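Local coordinates for protein peptide chain release factor 2 (Thermus thermophilus, PDB 2IHR) that recognises the stop codons UGA and UAA on the ribosome and directs release of the finished peptide chain through its GGQ motif, at residues V260-T265 with K272-K277; I120-G123 with A129-W132; N319-H324 with M342-A347. All coordinates share one frame; numbering follows the deposited sequence.

Interaction 1: residues V260-T265 with K272-K277; sequences VTCQTT and KELALK
C262 SG and L274 CG each stand anti to their own backbone N (chi1 174° and -168°), which sets the two side chains facing each other. Strand 258-262 offers the sulfur, and helix 268-294 offers one branch of the leucine. C262 SG lies 3.2 Å from L274 CD2. The same methyl meets T264, with T264 OG1 3.1 Å from L274 CD2; these two side chains cross at about a right angle. Both distances are shorter than a normal contact, so the exact position of CD2 is doubtful. The T264 hydroxyl bonds to the backbone O of V153. C262 SG accepts a weak, long hydrogen bond from T264 N (3.7 Å). At the next helix residue, A275 CB touches two strand side chains: V260 CG1 and C262 CB each stand 4.0 Å from it. V260 CG1 also rests on A275 O, at 3.3 Å. The axes of 260-262 and 272-277 are roughly antiparallel (148°). A strand is thus followed by a helix that packs back on its own antiparallel sheet, in the RF-1 family region. A275 also touches V251 of the middle strand, 248-253. L274 packs on E152 and V154 of strand 150-158, the edge of the large mixed sheet.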
loop_
_atom_site.group_PDB
_atom_site.type_symbol
_atom_site.label_atom_id
_atom_site.label_comp_id
_atom_site.label_asym_id
_atom_site.label_seq_id
_atom_site.Cartn_x
_atom_site.Cartn_y
_atom_site.Cartn_z
ATOM N N VAL A 260 8.982 18.850 -0.986
ATOM C CA VAL A 260 7.570 18.519 -1.125
ATOM C C VAL A 260 6.764 19.764 -1.496
ATOM O O VAL A 260 6.807 20.761 -0.784
ATOM C CB VAL A 260 6.979 17.991 0.209
ATOM C CG1 VAL A 260 5.499 17.660 0.042
ATOM C CG2 VAL A 260 7.766 16.797 0.721
ATOM N N THR A 261 6.024 19.688 -2.602
ATOM C CA THR A 261 5.178 20.777 -3.071
ATOM C C THR A 261 3.711 20.376 -2.841
ATOM O O THR A 261 3.385 19.199 -2.852
ATOM C CB THR A 261 5.474 21.031 -4.506
ATOM O OG1 THR A 261 6.900 21.129 -4.650
ATOM C CG2 THR A 261 4.803 22.316 -4.958
ATOM N N CYS A 262 2.827 21.339 -2.626
ATOM C CA CYS A 262 1.454 20.985 -2.318
ATOM C C CYS A 262 0.413 22.035 -2.580
ATOM O O CYS A 262 0.284 22.978 -1.813
ATOM C CB CYS A 262 1.347 20.594 -0.853
ATOM S SG CYS A 262 -0.363 20.272 -0.266
ATOM N N GLN A 263 -0.352 21.834 -3.646
ATOM C CA GLN A 263 -1.425 22.731 -4.047
ATOM C C GLN A 263 -2.786 22.099 -3.746
ATOM O O GLN A 263 -3.725 22.382 -4.502
ATOM C CB GLN A 263 -1.372 22.987 -5.569
ATOM C CG GLN A 263 -0.055 22.600 -6.239
ATOM C CD GLN A 263 -0.233 21.963 -7.620
ATOM O OE1 GLN A 263 0.654 22.061 -8.483
ATOM N NE2 GLN A 263 -1.371 21.289 -7.825
ATOM N N THR A 264 -2.941 21.264 -2.717
ATOM C CA THR A 264 -4.272 20.672 -2.527
ATOM C C THR A 264 -5.465 21.652 -2.434
ATOM O O THR A 264 -6.433 21.549 -3.218
ATOM C CB THR A 264 -4.342 19.765 -1.286
ATOM O OG1 THR A 264 -3.343 18.760 -1.392
ATOM C CG2 THR A 264 -5.735 19.107 -1.145
ATOM N N THR A 265 -5.416 22.578 -1.478
ATOM C CA THR A 265 -6.525 23.503 -1.314
ATOM C C THR A 265 -6.158 24.932 -1.557
ATOM O O THR A 265 -5.092 25.253 -2.102
ATOM C CB THR A 265 -7.142 23.455 0.094
ATOM O OG1 THR A 265 -6.530 22.408 0.854
ATOM C CG2 THR A 265 -8.667 23.246 0.004
ATOM N N LYS A 272 0.692 23.957 3.884
ATOM C CA LYS A 272 2.008 23.832 4.516
ATOM C C LYS A 272 1.961 22.633 5.426
ATOM O O LYS A 272 2.926 21.872 5.559
ATOM C CB LYS A 272 2.366 25.057 5.368
ATOM C CG LYS A 272 3.024 26.192 4.620
ATOM C CD LYS A 272 3.625 27.218 5.590
ATOM C CE LYS A 272 3.835 28.580 4.920
ATOM N NZ LYS A 272 4.617 29.432 5.821
ATOM N N GLU A 273 0.812 22.480 6.058
ATOM C CA GLU A 273 0.615 21.401 6.996
ATOM C C GLU A 273 0.791 20.048 6.302
ATOM O O GLU A 273 1.531 19.188 6.785
ATOM C CB GLU A 273 -0.777 21.522 7.634
ATOM C CG GLU A 273 -1.149 20.339 8.501
ATOM C CD GLU A 273 -2.601 20.357 8.921
ATOM O OE1 GLU A 273 -3.455 20.866 8.138
ATOM O OE2 GLU A 273 -2.884 19.841 10.027
ATOM N N LEU A 274 0.119 19.875 5.165
ATOM C CA LEU A 274 0.190 18.628 4.409
ATOM C C LEU A 274 1.618 18.394 3.920
ATOM O O LEU A 274 2.196 17.336 4.177
ATOM C CB LEU A 274 -0.777 18.691 3.219
ATOM C CG LEU A 274 -1.104 17.420 2.432
ATOM C CD1 LEU A 274 -1.935 16.450 3.270
ATOM C CD2 LEU A 274 -1.860 17.809 1.194
ATOM N N ALA A 275 2.175 19.390 3.230
ATOM C CA ALA A 275 3.537 19.327 2.673
ATOM C C ALA A 275 4.520 18.815 3.680
ATOM O O ALA A 275 5.479 18.098 3.335
ATOM C CB ALA A 275 3.998 20.707 2.205
ATOM N N LEU A 276 4.274 19.205 4.930
ATOM C CA LEU A 276 5.125 18.839 6.059
ATOM C C LEU A 276 4.809 17.461 6.606
ATOM O O LEU A 276 5.688 16.782 7.146
ATOM C CB LEU A 276 4.974 19.884 7.178
ATOM C CG LEU A 276 5.530 21.308 7.013
ATOM C CD1 LEU A 276 4.984 22.143 8.146
ATOM C CD2 LEU A 276 7.072 21.321 7.034
ATOM N N LYS A 277 3.541 17.066 6.476
ATOM C CA LYS A 277 3.071 15.769 6.939
ATOM C C LYS A 277 3.669 14.715 6.000
ATOM O O LYS A 277 4.130 13.659 6.454
ATOM C CB LYS A 277 1.538 15.729 6.937
ATOM C CG LYS A 277 0.981 15.170 8.245
ATOM C CD LYS A 277 -0.531 15.039 8.230
ATOM C CE LYS A 277 -1.185 16.391 8.163
ATOM N NZ LYS A 277 -2.550 16.327 8.734
#

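Interaction 2: residues I120-G123 with A129-W132; sequences IQPG and ACDW
P122 and A129 make the main contact between the end of strand 115-122 and the first turn of helix 127-145. The P122 ring can be followed from its CB outward. P122 CB sits against the backbone of the helix, 3.4 Å from A129 O. It also meets the methyl of that residue, P122 CB to A129 CB being 3.8 Å. The amide of the next residue is a little further off, with P122 CB 4.1 Å from C130 N. At the ring tip, P122 CG lies 4.3 Å from C130 SG, a loose apolar touch. The proline thus leans on a helix surface made of one carbonyl, one methyl and one thiol. A129 CB has a second neighbour on the strand side: it lies 3.7 Å from G123 O, where the chain is leaving the strand. The contact is therefore van der Waals in kind and small. It joins a strand to the helix that follows it after a short connection. Backbone bonds hold both parts to the sheet: I120 pairs with A167, G123 with F205, and C130, on the helix, with I164. P122 and C130 both also touch D165 of strand 164-172. Strand 115-122 lies between strands 164-172 and 201-213, and W132 reaches A206 on the latter.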
loop_
_atom_site.group_PDB
_atom_site.type_symbol
_atom_site.label_atom_id
_atom_site.label_comp_id
_atom_site.label_asym_id
_atom_site.label_seq_id
_atom_site.Cartn_x
_atom_site.Cartn_y
_atom_site.Cartn_z
ATOM N N ILE A 120 3.950 8.963 -8.669
ATOM C CA ILE A 120 4.172 8.514 -10.048
ATOM C C ILE A 120 4.991 9.491 -10.865
ATOM O O ILE A 120 4.726 10.686 -10.869
ATOM C CB ILE A 120 2.817 8.320 -10.783
ATOM C CG1 ILE A 120 2.023 7.192 -10.104
ATOM C CG2 ILE A 120 3.041 7.936 -12.250
ATOM C CD1 ILE A 120 0.551 7.406 -10.077
ATOM N N GLN A 121 6.002 8.990 -11.561
ATOM C CA GLN A 121 6.805 9.854 -12.416
ATOM C C GLN A 121 7.051 9.102 -13.690
ATOM O O GLN A 121 7.259 7.904 -13.648
ATOM C CB GLN A 121 8.135 10.176 -11.737
ATOM C CG GLN A 121 7.995 11.200 -10.626
ATOM C CD GLN A 121 9.288 11.502 -9.918
ATOM O OE1 GLN A 121 9.766 10.727 -9.077
ATOM N NE2 GLN A 121 9.868 12.643 -10.253
ATOM N N PRO A 122 6.965 9.766 -14.843
ATOM C CA PRO A 122 7.233 8.984 -16.063
ATOM C C PRO A 122 8.704 8.509 -16.131
ATOM O O PRO A 122 9.550 8.965 -15.384
ATOM C CB PRO A 122 6.881 9.946 -17.212
ATOM C CG PRO A 122 6.898 11.344 -16.589
ATOM C CD PRO A 122 6.442 11.114 -15.143
ATOM N N GLY A 123 8.983 7.556 -17.001
ATOM C CA GLY A 123 10.327 7.041 -17.156
ATOM C C GLY A 123 10.616 7.291 -18.616
ATOM O O GLY A 123 10.284 8.360 -19.135
ATOM N N ALA A 129 5.289 8.243 -22.355
ATOM C CA ALA A 129 5.425 7.999 -20.922
ATOM C C ALA A 129 4.611 8.937 -19.991
ATOM O O ALA A 129 4.263 8.572 -18.862
ATOM C CB ALA A 129 6.915 8.008 -20.524
ATOM N N CYS A 130 4.304 10.137 -20.447
ATOM C CA CYS A 130 3.560 11.064 -19.605
ATOM C C CYS A 130 2.094 10.652 -19.601
ATOM O O CYS A 130 1.410 10.737 -18.576
ATOM C CB CYS A 130 3.699 12.525 -20.112
ATOM S SG CYS A 130 5.401 13.188 -20.204
ATOM N N ASP A 131 1.627 10.210 -20.759
ATOM C CA ASP A 131 0.256 9.759 -20.905
ATOM C C ASP A 131 0.086 8.517 -20.013
ATOM O O ASP A 131 -0.883 8.409 -19.245
ATOM C CB ASP A 131 -0.004 9.452 -22.392
ATOM C CG ASP A 131 -1.476 9.174 -22.705
ATOM O OD1 ASP A 131 -2.366 9.826 -22.106
ATOM O OD2 ASP A 131 -1.734 8.304 -23.580
ATOM N N TRP A 132 1.053 7.602 -20.101
ATOM C CA TRP A 132 1.053 6.370 -19.309
ATOM C C TRP A 132 1.009 6.664 -17.802
ATOM O O TRP A 132 0.320 5.993 -17.037
ATOM C CB TRP A 132 2.304 5.562 -19.667
ATOM C CG TRP A 132 2.502 4.219 -18.960
ATOM C CD1 TRP A 132 3.700 3.682 -18.573
ATOM C CD2 TRP A 132 1.490 3.253 -18.582
ATOM N NE1 TRP A 132 3.497 2.461 -17.977
ATOM C CE2 TRP A 132 2.154 2.174 -17.969
ATOM C CE3 TRP A 132 0.087 3.197 -18.708
ATOM C CZ2 TRP A 132 1.479 1.063 -17.478
ATOM C CZ3 TRP A 132 -0.592 2.073 -18.217
ATOM C CH2 TRP A 132 0.108 1.036 -17.612
#

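Interaction 3: residues N319-H324 with M342-A347; sequences NYVKDH and MDLIWA
D323 OD2 is gripped by two arginines, R325 through NH2 and R312 through NE, while the CB of the same residue packs on L344. The other carboxylate oxygen, OD1, accepts a bond from the backbone N of T326. The carboxylate is thus held by three partners, and the two positive charges would probably favour its ionised form. The fold here is a beta hairpin at one end of the large mixed sheet: strand 320-323 is antiparallel to strand 312-315. A G1 beta bulge opens the second strand, with N319 and Y320 both facing V315. Helix 342-353 lies against this part of the sheet. Between the two segments 319-324 and 342-347, the helix side of the contact is L344. Its CG stands beside the backbone N (chi1 -84°), and its forked end reaches the strand although its CB does not point straight at it. One branch, L344 CD2, meets D323 CB at 3.9 Å. Residues alternate along the strand: V321 and D323 start toward the helix at CB, and K322 starts away from it. L344 also touches R312, L328 and V336. D343 makes a salt bridge with R330, whose backbone bonds to V321; this ties the helix start to the last strand of the sheet. The second branch of the leucine makes the looser touch: L344 CD1 lies 4.4 Å from V321 CG1.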
loop_
_atom_site.group_PDB
_atom_site.type_symbol
_atom_site.label_atom_id
_atom_site.label_comp_id
_atom_site.label_asym_id
_atom_site.label_seq_id
_atom_site.Cartn_x
_atom_site.Cartn_y
_atom_site.Cartn_z
ATOM N N ASN A 319 -3.882 -7.463 -25.711
ATOM C CA ASN A 319 -4.860 -7.648 -24.644
ATOM C C ASN A 319 -4.619 -8.444 -23.403
ATOM O O ASN A 319 -5.423 -9.306 -23.047
ATOM C CB ASN A 319 -6.171 -8.178 -25.233
ATOM C CG ASN A 319 -6.850 -7.185 -26.115
ATOM O OD1 ASN A 319 -7.924 -7.447 -26.640
ATOM N ND2 ASN A 319 -6.231 -6.021 -26.285
ATOM N N TYR A 320 -3.555 -8.132 -22.703
ATOM C CA TYR A 320 -3.273 -8.811 -21.450
ATOM C C TYR A 320 -2.407 -7.884 -20.599
ATOM O O TYR A 320 -1.740 -6.960 -21.121
ATOM C CB TYR A 320 -2.565 -10.165 -21.692
ATOM C CG TYR A 320 -1.144 -10.064 -22.217
ATOM C CD1 TYR A 320 -0.064 -10.050 -21.362
ATOM C CD2 TYR A 320 -0.892 -9.982 -23.575
ATOM C CE1 TYR A 320 1.225 -9.975 -21.837
ATOM C CE2 TYR A 320 0.379 -9.896 -24.059
ATOM C CZ TYR A 320 1.456 -9.905 -23.186
ATOM O OH TYR A 320 2.771 -9.906 -23.683
ATOM N N VAL A 321 -2.478 -8.121 -19.289
ATOM C CA VAL A 321 -1.710 -7.432 -18.254
ATOM C C VAL A 321 -1.026 -8.603 -17.550
ATOM O O VAL A 321 -1.656 -9.588 -17.236
ATOM C CB VAL A 321 -2.606 -6.684 -17.294
ATOM C CG1 VAL A 321 -1.891 -6.457 -15.992
ATOM C CG2 VAL A 321 -2.965 -5.330 -17.949
ATOM N N LYS A 322 0.272 -8.479 -17.322
ATOM C CA LYS A 322 1.048 -9.566 -16.764
ATOM C C LYS A 322 2.075 -9.200 -15.689
ATOM O O LYS A 322 3.100 -8.528 -15.951
ATOM C CB LYS A 322 1.752 -10.229 -17.941
ATOM C CG LYS A 322 2.878 -11.148 -17.601
ATOM C CD LYS A 322 2.393 -12.399 -17.036
ATOM C CE LYS A 322 3.544 -13.306 -16.949
ATOM N NZ LYS A 322 3.002 -14.705 -16.818
ATOM N N ASP A 323 1.801 -9.692 -14.488
ATOM C CA ASP A 323 2.676 -9.449 -13.367
ATOM C C ASP A 323 3.821 -10.444 -13.385
ATOM O O ASP A 323 3.653 -11.624 -13.111
ATOM C CB ASP A 323 1.902 -9.552 -12.049
ATOM C CG ASP A 323 2.674 -8.976 -10.884
ATOM O OD1 ASP A 323 3.651 -9.627 -10.453
ATOM O OD2 ASP A 323 2.322 -7.870 -10.413
ATOM N N HIS A 324 5.002 -9.945 -13.691
ATOM C CA HIS A 324 6.216 -10.770 -13.763
ATOM C C HIS A 324 6.762 -11.349 -12.440
ATOM O O HIS A 324 7.597 -12.225 -12.447
ATOM C CB HIS A 324 7.285 -9.940 -14.431
ATOM C CG HIS A 324 6.831 -9.306 -15.711
ATOM N ND1 HIS A 324 6.684 -10.026 -16.883
ATOM C CD2 HIS A 324 6.592 -8.016 -16.026
ATOM C CE1 HIS A 324 6.391 -9.194 -17.866
ATOM N NE2 HIS A 324 6.331 -7.967 -17.384
ATOM N N MET A 342 -7.679 -5.800 -6.984
ATOM C CA MET A 342 -7.540 -6.736 -5.899
ATOM C C MET A 342 -6.810 -8.033 -6.112
ATOM O O MET A 342 -6.011 -8.437 -5.275
ATOM C CB MET A 342 -8.909 -7.010 -5.286
ATOM C CG MET A 342 -9.465 -5.823 -4.517
ATOM S SD MET A 342 -8.300 -5.085 -3.317
ATOM C CE MET A 342 -7.626 -6.505 -2.487
ATOM N N ASP A 343 -7.064 -8.710 -7.211
ATOM C CA ASP A 343 -6.426 -10.004 -7.410
ATOM C C ASP A 343 -4.941 -9.892 -7.687
ATOM O O ASP A 343 -4.179 -10.829 -7.416
ATOM C CB ASP A 343 -7.166 -10.798 -8.506
ATOM C CG ASP A 343 -6.983 -10.230 -9.927
ATOM O OD1 ASP A 343 -6.767 -9.006 -10.123
ATOM O OD2 ASP A 343 -7.082 -11.051 -10.880
ATOM N N LEU A 344 -4.531 -8.735 -8.204
ATOM C CA LEU A 344 -3.132 -8.482 -8.496
ATOM C C LEU A 344 -2.439 -8.134 -7.192
ATOM O O LEU A 344 -1.264 -8.451 -6.980
ATOM C CB LEU A 344 -3.006 -7.334 -9.517
ATOM C CG LEU A 344 -3.150 -7.757 -11.002
ATOM C CD1 LEU A 344 -3.383 -6.530 -11.846
ATOM C CD2 LEU A 344 -1.871 -8.556 -11.452
ATOM N N ILE A 345 -3.180 -7.491 -6.304
ATOM C CA ILE A 345 -2.641 -7.121 -5.009
ATOM C C ILE A 345 -2.426 -8.338 -4.100
ATOM O O ILE A 345 -1.283 -8.629 -3.719
ATOM C CB ILE A 345 -3.560 -6.115 -4.325
ATOM C CG1 ILE A 345 -3.484 -4.759 -5.066
ATOM C CG2 ILE A 345 -3.160 -5.961 -2.837
ATOM C CD1 ILE A 345 -4.502 -3.727 -4.489
ATOM N N TRP A 346 -3.498 -9.059 -3.750
ATOM C CA TRP A 346 -3.343 -10.243 -2.895
ATOM C C TRP A 346 -2.166 -11.070 -3.354
ATOM O O TRP A 346 -1.374 -11.543 -2.564
ATOM C CB TRP A 346 -4.574 -11.133 -2.942
ATOM C CG TRP A 346 -5.722 -10.533 -2.243
ATOM C CD1 TRP A 346 -6.999 -10.313 -2.756
ATOM C CD2 TRP A 346 -5.694 -9.913 -0.954
ATOM N NE1 TRP A 346 -7.735 -9.574 -1.862
ATOM C CE2 TRP A 346 -6.970 -9.311 -0.750
ATOM C CE3 TRP A 346 -4.717 -9.797 0.048
ATOM C CZ2 TRP A 346 -7.291 -8.599 0.411
ATOM C CZ3 TRP A 346 -5.037 -9.076 1.217
ATOM C CH2 TRP A 346 -6.319 -8.489 1.379
ATOM N N ALA A 347 -2.054 -11.233 -4.653
ATOM C CA ALA A 347 -0.989 -12.041 -5.202
ATOM C C ALA A 347 0.348 -11.434 -4.938
ATOM O O ALA A 347 1.311 -12.147 -4.783
ATOM C CB ALA A 347 -1.188 -12.234 -6.710
#

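The three contacts follow one another along the chain: interaction 2 first, then interaction 1, then interaction 3. Interactions 2 and 3 reach the same mixed eight-stranded sheet, with centres about 20 Å apart and nearest atoms about 7 Å apart. Interaction 1 belongs to a separate three-stranded sheet; Q240 of the GGQ motif lies in the connection between its strands 227-232 and 248-253. Its centre is about 22 Å from that of interaction 2 and about 33 Å from that of interaction 3, on the other side of the chain's centre. Each contact sets a helix against a strand. Strand 150-158, an outermost strand of the large sheet, borders interaction 1, so the two parts meet there.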